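Local coordinates for PrgB (Enterococcus faecalis, PDB 6EVU), which binds and compacts DNA and so promotes cell aggregation, biofilm formation and conjugation, the part modelled here being its adhesin domain, at residues A[93-105]-A[144-158]. Numbering follows the deposited sequence.
Sequences NLGSNGGYAVLLE and TLNAVFSNDPIITAF
Asn151 ND2 spends both of its hydrogens across the contact: it gives one to Asn97 O at 3.0 Å, from above that carbonyl's plane, and the other to Tyr100 OH at 3.3 Å, which lies almost exactly in the amide plane. OD1 on the same amide accepts from Ile43 N and from a water that itself accepts a hydrogen bond from Tyr100 OH. With every polar atom tied down, the amide is fixed in its rotation, its plane perpendicular to the tyrosine ring and OD1 set at the ring edge, 3.5 Å from Tyr100 CE2. The backbone joins in, Asn151 N reaching Gly98 O along a nearly straight bond (176°).

A second polar grip sits at Ser150. Its OG, swung anti to the backbone N (chi1 170°), donates to Leu94 O at 2.8 Å and accepts from Asp152 N, an ST turn. Gly95 to Gly98 form a type I turn between these two grips. Beyond it strands 99-104 and 145-150 run antiparallel, with Tyr100-Phe149, Val102-Ala147 and Leu104-Leu145 as hydrogen-bonded pairs, the middle of one of the two antiparallel sheets of this antigen I/II family domain. Strand 157-160 continues the sheet beyond 145-150.

On the face that carries Tyr100, Val102 and Leu104, Phe149 meets Val102 at about a right angle, CE2 3.8 Å from Val102 CB, and has Leu104 CD2 at its edge; Val110 and Val112 of the other sheet press on the same ring. On the face of Ala101 and Val148, Leu94 extends CD2 to Val148 CG1 and, 3.5 Å away, to Phe158 CE1. Asn93 O lies near the plane of the Phe158 ring, 3.4 Å from CZ at its edge, and Trp301 stacks on that ring.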
ATOM      1  N   ASN A  93       6.858 -14.475   1.248  1.00 41.13           N
ATOM      2  CA  ASN A  93       6.113 -13.344   0.728  1.00 36.84           C
ATOM      3  C   ASN A  93       7.034 -12.175   0.318  1.00 44.67           C
ATOM      4  O   ASN A  93       6.558 -11.301  -0.402  1.00 40.38           O
ATOM      5  CB  ASN A  93       5.046 -12.891   1.776  1.00 41.92           C
ATOM      6  CG  ASN A  93       3.673 -13.652   1.649  1.00 42.88           C
ATOM      7  OD1 ASN A  93       3.553 -14.654   0.967  1.00 47.35           O
ATOM      8  ND2 ASN A  93       2.638 -13.137   2.320  1.00 43.74           N
ATOM      9  N   LEU A  94       8.330 -12.147   0.720  1.00 34.75           N
ATOM     10  CA  LEU A  94       9.241 -11.039   0.395  1.00 35.89           C
ATOM     11  C   LEU A  94       9.963 -11.222  -0.923  1.00 44.42           C
ATOM     12  O   LEU A  94      10.727 -10.341  -1.325  1.00 39.58           O
ATOM     13  CB  LEU A  94      10.312 -10.872   1.461  1.00 40.14           C
ATOM     14  CG  LEU A  94       9.875 -10.398   2.852  1.00 35.15           C
ATOM     15  CD1 LEU A  94      11.107 -10.357   3.707  1.00 36.52           C
ATOM     16  CD2 LEU A  94       9.207  -9.042   2.789  1.00 38.24           C
ATOM     17  N   GLY A  95       9.778 -12.364  -1.562  1.00 39.62           N
ATOM     18  CA  GLY A  95      10.559 -12.727  -2.731  1.00 46.73           C
ATOM     19  C   GLY A  95      11.864 -13.398  -2.346  1.00 43.00           C
ATOM     20  O   GLY A  95      12.284 -13.396  -1.187  1.00 49.72           O
ATOM     21  N   SER A  96      12.527 -13.995  -3.352  1.00 49.47           N
ATOM     22  CA  SER A  96      13.687 -14.837  -3.056  1.00 49.96           C
ATOM     23  C   SER A  96      14.889 -14.054  -2.530  1.00 54.42           C
ATOM     24  O   SER A  96      15.811 -14.679  -1.995  1.00 50.44           O
ATOM     25  CB  SER A  96      14.102 -15.663  -4.293  1.00 56.37           C
ATOM     26  OG  SER A  96      14.335 -14.791  -5.382  1.00 59.89           O
ATOM     27  N   ASN A  97      14.888 -12.716  -2.594  1.00 48.02           N
ATOM     28  CA  ASN A  97      16.031 -11.952  -2.118  1.00 38.72           C
ATOM     29  C   ASN A  97      15.775 -11.307  -0.744  1.00 44.21           C
ATOM     30  O   ASN A  97      16.639 -10.574  -0.255  1.00 40.51           O
ATOM     31  CB  ASN A  97      16.395 -10.859  -3.123  1.00 42.46           C
ATOM     32  CG  ASN A  97      17.146 -11.402  -4.333  1.00 53.24           C
ATOM     33  OD1 ASN A  97      17.817 -12.430  -4.254  1.00 63.51           O
ATOM     34  ND2 ASN A  97      17.026 -10.714  -5.456  1.00 53.30           N
ATOM     35  N   GLY A  98      14.607 -11.553  -0.124  1.00 38.40           N
ATOM     36  CA  GLY A  98      14.409 -11.133   1.274  1.00 37.00           C
ATOM     37  C   GLY A  98      14.189  -9.625   1.414  1.00 37.78           C
ATOM     38  O   GLY A  98      13.869  -8.912   0.456  1.00 39.02           O
ATOM     39  N   GLY A  99      14.354  -9.141   2.643  1.00 32.63           N
ATOM     40  CA  GLY A  99      14.062  -7.735   2.921  1.00 30.06           C
ATOM     41  C   GLY A  99      14.626  -7.363   4.281  1.00 32.58           C
ATOM     42  O   GLY A  99      15.442  -8.095   4.841  1.00 34.61           O
ATOM     43  N   TYR A 100      14.207  -6.195   4.797  1.00 28.58           N
ATOM     44  CA  TYR A 100      14.785  -5.635   6.026  1.00 29.65           C
ATOM     45  C   TYR A 100      13.704  -5.123   6.952  1.00 26.14           C
ATOM     46  O   TYR A 100      12.799  -4.407   6.507  1.00 26.33           O
ATOM     47  CB  TYR A 100      15.743  -4.463   5.716  1.00 27.95           C
ATOM     48  CG  TYR A 100      16.774  -4.903   4.722  1.00 35.09           C
ATOM     49  CD1 TYR A 100      17.933  -5.488   5.142  1.00 34.68           C
ATOM     50  CD2 TYR A 100      16.532  -4.786   3.369  1.00 34.24           C
ATOM     51  CE1 TYR A 100      18.886  -5.959   4.209  1.00 35.59           C
ATOM     52  CE2 TYR A 100      17.458  -5.248   2.418  1.00 37.39           C
ATOM     53  CZ  TYR A 100      18.613  -5.816   2.845  1.00 35.05           C
ATOM     54  OH  TYR A 100      19.510  -6.289   1.871  1.00 41.96           O
ATOM     55  N   ALA A 101      13.830  -5.420   8.268  1.00 25.89           N
ATOM     56  CA  ALA A 101      12.844  -5.002   9.263  1.00 25.89           C
ATOM     57  C   ALA A 101      13.242  -3.649   9.861  1.00 25.68           C
ATOM     58  O   ALA A 101      14.385  -3.465  10.294  1.00 27.54           O
ATOM     59  CB  ALA A 101      12.707  -6.045  10.387  1.00 26.06           C
ATOM     60  N   VAL A 102      12.299  -2.714   9.915  1.00 23.68           N
ATOM     61  CA  VAL A 102      12.603  -1.332  10.300  1.00 25.25           C
ATOM     62  C   VAL A 102      11.466  -0.811  11.168  1.00 25.68           C
ATOM     63  O   VAL A 102      10.301  -1.142  10.932  1.00 25.01           O
ATOM     64  CB  VAL A 102      12.780  -0.434   9.050  1.00 24.38           C
ATOM     65  CG1 VAL A 102      13.029   1.037   9.440  1.00 29.65           C
ATOM     66  CG2 VAL A 102      13.899  -0.974   8.158  1.00 26.08           C
ATOM     67  N   LEU A 103      11.792   0.020  12.190  1.00 22.64           N
ATOM     68  CA  LEU A 103      10.713   0.605  12.996  1.00 24.98           C
ATOM     69  C   LEU A 103      10.342   1.950  12.385  1.00 27.71           C
ATOM     70  O   LEU A 103      11.234   2.787  12.163  1.00 30.69           O
ATOM     71  CB  LEU A 103      11.164   0.824  14.450  1.00 24.83           C
ATOM     72  CG  LEU A 103      10.008   1.293  15.362  1.00 24.74           C
ATOM     73  CD1 LEU A 103       9.178   0.122  15.811  1.00 24.18           C
ATOM     74  CD2 LEU A 103      10.619   1.881  16.666  1.00 26.70           C
ATOM     75  N   LEU A 104       9.041   2.185  12.120  1.00 21.53           N
ATOM     76  CA  LEU A 104       8.576   3.507  11.674  1.00 22.58           C
ATOM     77  C   LEU A 104       8.015   4.273  12.859  1.00 24.14           C
ATOM     78  O   LEU A 104       7.222   3.742  13.651  1.00 23.50           O
ATOM     79  CB  LEU A 104       7.484   3.433  10.592  1.00 22.15           C
ATOM     80  CG  LEU A 104       7.875   2.632   9.336  1.00 25.08           C
ATOM     81  CD1 LEU A 104       6.641   2.668   8.417  1.00 27.31           C
ATOM     82  CD2 LEU A 104       9.037   3.289   8.692  1.00 29.64           C
ATOM     83  N   GLU A 105       8.433   5.541  12.987  1.00 25.45           N
ATOM     84  CA  GLU A 105       8.030   6.358  14.119  1.00 25.84           C
ATOM     85  C   GLU A 105       7.505   7.676  13.585  1.00 24.53           C
ATOM     86  O   GLU A 105       7.920   8.139  12.520  1.00 28.61           O
ATOM     87  CB  GLU A 105       9.223   6.616  15.077  1.00 28.83           C
ATOM     88  CG  GLU A 105       9.774   5.294  15.666  1.00 28.47           C
ATOM     89  CD  GLU A 105      10.943   5.575  16.576  1.00 37.54           C
ATOM     90  OE1 GLU A 105      12.125   5.474  16.146  1.00 34.43           O
ATOM     91  OE2 GLU A 105      10.666   5.956  17.723  1.00 41.80           O
ATOM     92  N   THR A 144       3.972   3.261  17.192  1.00 24.97           N
ATOM     93  CA  THR A 144       4.941   2.983  16.145  1.00 25.73           C
ATOM     94  C   THR A 144       4.346   1.992  15.164  1.00 27.95           C
ATOM     95  O   THR A 144       3.317   1.356  15.427  1.00 24.69           O
ATOM     96  CB  THR A 144       6.243   2.389  16.709  1.00 24.52           C
ATOM     97  OG1 THR A 144       5.951   1.186  17.418  1.00 24.92           O
ATOM     98  CG2 THR A 144       6.901   3.404  17.685  1.00 27.36           C
ATOM     99  N   LEU A 145       5.030   1.820  14.038  1.00 22.76           N
ATOM    100  CA  LEU A 145       4.687   0.742  13.110  1.00 21.27           C
ATOM    101  C   LEU A 145       5.945  -0.042  12.806  1.00 23.50           C
ATOM    102  O   LEU A 145       7.063   0.491  12.867  1.00 25.58           O
ATOM    103  CB  LEU A 145       4.102   1.256  11.762  1.00 21.05           C
ATOM    104  CG  LEU A 145       2.748   1.928  11.880  1.00 22.15           C
ATOM    105  CD1 LEU A 145       2.526   2.687  10.564  1.00 24.42           C
ATOM    106  CD2 LEU A 145       1.594   1.073  12.291  1.00 23.54           C
ATOM    107  N   ASN A 146       5.767  -1.333  12.459  1.00 21.60           N
ATOM    108  CA  ASN A 146       6.871  -2.136  11.993  1.00 18.03           C
ATOM    109  C   ASN A 146       6.759  -2.256  10.478  1.00 20.84           C
ATOM    110  O   ASN A 146       5.666  -2.355   9.939  1.00 25.42           O
ATOM    111  CB  ASN A 146       6.835  -3.523  12.621  1.00 23.61           C
ATOM    112  CG  ASN A 146       6.595  -3.478  14.124  1.00 26.27           C
ATOM    113  OD1 ASN A 146       7.199  -2.670  14.827  1.00 28.41           O
ATOM    114  ND2 ASN A 146       5.691  -4.351  14.627  1.00 24.25           N
ATOM    115  N   ALA A 147       7.913  -2.327   9.824  1.00 21.89           N
ATOM    116  CA  ALA A 147       7.940  -2.441   8.381  1.00 22.70           C
ATOM    117  C   ALA A 147       8.948  -3.496   8.004  1.00 26.57           C
ATOM    118  O   ALA A 147      10.026  -3.604   8.604  1.00 25.05           O
ATOM    119  CB  ALA A 147       8.310  -1.121   7.712  1.00 24.23           C
ATOM    120  N   VAL A 148       8.625  -4.247   6.958  1.00 22.21           N
ATOM    121  CA  VAL A 148       9.624  -5.048   6.289  1.00 24.08           C
ATOM    122  C   VAL A 148       9.621  -4.562   4.852  1.00 28.07           C
ATOM    123  O   VAL A 148       8.589  -4.643   4.169  1.00 26.14           O
ATOM    124  CB  VAL A 148       9.370  -6.553   6.384  1.00 25.01           C
ATOM    125  CG1 VAL A 148      10.477  -7.288   5.692  1.00 29.06           C
ATOM    126  CG2 VAL A 148       9.361  -7.025   7.881  1.00 26.15           C
ATOM    127  N   PHE A 149      10.775  -4.073   4.401  1.00 23.07           N
ATOM    128  CA  PHE A 149      10.938  -3.561   3.033  1.00 24.35           C
ATOM    129  C   PHE A 149      11.598  -4.636   2.202  1.00 27.01           C
ATOM    130  O   PHE A 149      12.674  -5.125   2.545  1.00 26.58           O
ATOM    131  CB  PHE A 149      11.754  -2.288   3.008  1.00 24.95           C
ATOM    132  CG  PHE A 149      11.146  -1.199   3.857  1.00 23.83           C
ATOM    133  CD1 PHE A 149       9.857  -0.751   3.562  1.00 24.29           C
ATOM    134  CD2 PHE A 149      11.836  -0.626   4.952  1.00 25.59           C
ATOM    135  CE1 PHE A 149       9.239   0.268   4.329  1.00 24.13           C
ATOM    136  CE2 PHE A 149      11.204   0.403   5.689  1.00 23.79           C
ATOM    137  CZ  PHE A 149       9.926   0.860   5.379  1.00 22.93           C
ATOM    138  N   SER A 150      10.971  -4.973   1.085  1.00 27.22           N
ATOM    139  CA  SER A 150      11.471  -6.047   0.227  1.00 30.39           C
ATOM    140  C   SER A 150      12.560  -5.567  -0.721  1.00 32.04           C
ATOM    141  O   SER A 150      12.508  -4.456  -1.250  1.00 31.50           O
ATOM    142  CB  SER A 150      10.298  -6.632  -0.566  1.00 30.39           C
ATOM    143  OG  SER A 150      10.790  -7.521  -1.580  1.00 32.54           O
ATOM    144  N   ASN A 151      13.555  -6.425  -0.975  1.00 35.68           N
ATOM    145  CA  ASN A 151      14.539  -6.121  -2.004  1.00 37.68           C
ATOM    146  C   ASN A 151      13.916  -6.077  -3.402  1.00 34.12           C
ATOM    147  O   ASN A 151      14.582  -5.609  -4.321  1.00 37.86           O
ATOM    148  CB  ASN A 151      15.707  -7.158  -1.940  1.00 36.25           C
ATOM    149  CG  ASN A 151      16.832  -6.716  -0.975  1.00 38.63           C
ATOM    150  OD1 ASN A 151      17.335  -5.591  -1.048  1.00 38.25           O
ATOM    151  ND2 ASN A 151      17.225  -7.611  -0.076  1.00 37.85           N
ATOM    152  N   ASP A 152      12.687  -6.601  -3.574  1.00 34.64           N
ATOM    153  CA  ASP A 152      11.916  -6.467  -4.804  1.00 41.17           C
ATOM    154  C   ASP A 152      11.029  -5.225  -4.672  1.00 36.86           C
ATOM    155  O   ASP A 152      10.091  -5.234  -3.863  1.00 34.26           O
ATOM    156  CB  ASP A 152      11.075  -7.736  -5.020  1.00 41.01           C
ATOM    157  CG  ASP A 152      10.344  -7.770  -6.357  1.00 44.24           C
ATOM    158  OD1 ASP A 152      10.082  -6.707  -6.934  1.00 39.16           O
ATOM    159  OD2 ASP A 152       9.992  -8.882  -6.843  1.00 44.32           O
ATOM    160  N   PRO A 153      11.282  -4.142  -5.431  1.00 32.06           N
ATOM    161  CA  PRO A 153      10.458  -2.930  -5.277  1.00 30.77           C
ATOM    162  C   PRO A 153       8.997  -3.124  -5.682  1.00 27.77           C
ATOM    163  O   PRO A 153       8.144  -2.275  -5.348  1.00 33.35           O
ATOM    164  CB  PRO A 153      11.169  -1.933  -6.186  1.00 33.05           C
ATOM    165  CG  PRO A 153      11.646  -2.823  -7.358  1.00 33.01           C
ATOM    166  CD  PRO A 153      12.192  -4.063  -6.599  1.00 34.57           C
ATOM    167  N   ILE A 154       8.705  -4.200  -6.415  1.00 30.50           N
ATOM    168  CA  ILE A 154       7.347  -4.522  -6.836  1.00 35.23           C
ATOM    169  C   ILE A 154       6.598  -5.321  -5.779  1.00 36.69           C
ATOM    170  O   ILE A 154       5.365  -5.397  -5.836  1.00 37.04           O
ATOM    171  CB  ILE A 154       7.395  -5.291  -8.169  1.00 38.79           C
ATOM    172  CG1 ILE A 154       8.239  -4.510  -9.176  1.00 40.58           C
ATOM    173  CG2 ILE A 154       6.010  -5.547  -8.701  1.00 47.18           C
ATOM    174  CD1 ILE A 154       7.714  -3.092  -9.454  1.00 34.53           C
ATOM    175  N   ILE A 155       7.308  -5.916  -4.823  1.00 36.28           N
ATOM    176  CA  ILE A 155       6.674  -6.429  -3.612  1.00 33.43           C
ATOM    177  C   ILE A 155       6.543  -5.331  -2.558  1.00 28.22           C
ATOM    178  O   ILE A 155       5.507  -5.213  -1.868  1.00 30.93           O
ATOM    179  CB  ILE A 155       7.518  -7.614  -3.108  1.00 28.35           C
ATOM    180  CG1 ILE A 155       7.426  -8.803  -4.083  1.00 34.55           C
ATOM    181  CG2 ILE A 155       7.134  -8.047  -1.665  1.00 31.09           C
ATOM    182  CD1 ILE A 155       8.348  -9.960  -3.731  1.00 36.57           C
ATOM    183  N   THR A 156       7.565  -4.490  -2.479  1.00 27.10           N
ATOM    184  CA  THR A 156       7.552  -3.211  -1.762  1.00 23.41           C
ATOM    185  C   THR A 156       7.601  -3.299  -0.222  1.00 25.41           C
ATOM    186  O   THR A 156       8.684  -3.273   0.343  1.00 27.82           O
ATOM    187  CB  THR A 156       6.331  -2.371  -2.235  1.00 25.99           C
ATOM    188  OG1 THR A 156       6.144  -2.652  -3.660  1.00 28.15           O
ATOM    189  CG2 THR A 156       6.534  -0.863  -2.087  1.00 26.29           C
ATOM    190  N   ALA A 157       6.473  -3.347   0.451  1.00 26.02           N
ATOM    191  CA  ALA A 157       6.475  -3.169   1.903  1.00 23.11           C
ATOM    192  C   ALA A 157       5.409  -4.016   2.578  1.00 31.73           C
ATOM    193  O   ALA A 157       4.290  -4.132   2.080  1.00 26.78           O
ATOM    194  CB  ALA A 157       6.221  -1.717   2.283  1.00 22.04           C
ATOM    195  N   PHE A 158       5.724  -4.507   3.774  1.00 23.10           N
ATOM    196  CA  PHE A 158       4.726  -5.061   4.689  1.00 23.88           C
ATOM    197  C   PHE A 158       4.775  -4.222   5.938  1.00 23.28           C
ATOM    198  O   PHE A 158       5.864  -3.977   6.456  1.00 26.40           O
ATOM    199  CB  PHE A 158       5.036  -6.524   5.029  1.00 25.12           C
ATOM    200  CG  PHE A 158       4.941  -7.469   3.845  1.00 24.66           C
ATOM    201  CD1 PHE A 158       5.971  -7.509   2.916  1.00 26.68           C
ATOM    202  CD2 PHE A 158       3.837  -8.339   3.676  1.00 31.18           C
ATOM    203  CE1 PHE A 158       5.914  -8.426   1.802  1.00 35.53           C
ATOM    204  CE2 PHE A 158       3.762  -9.216   2.544  1.00 31.16           C
ATOM    205  CZ  PHE A 158       4.790  -9.246   1.638  1.00 33.30           C
TER
HETATM  206  O   HOH W   1      20.218  -5.240  -0.457  1.00 40.80           O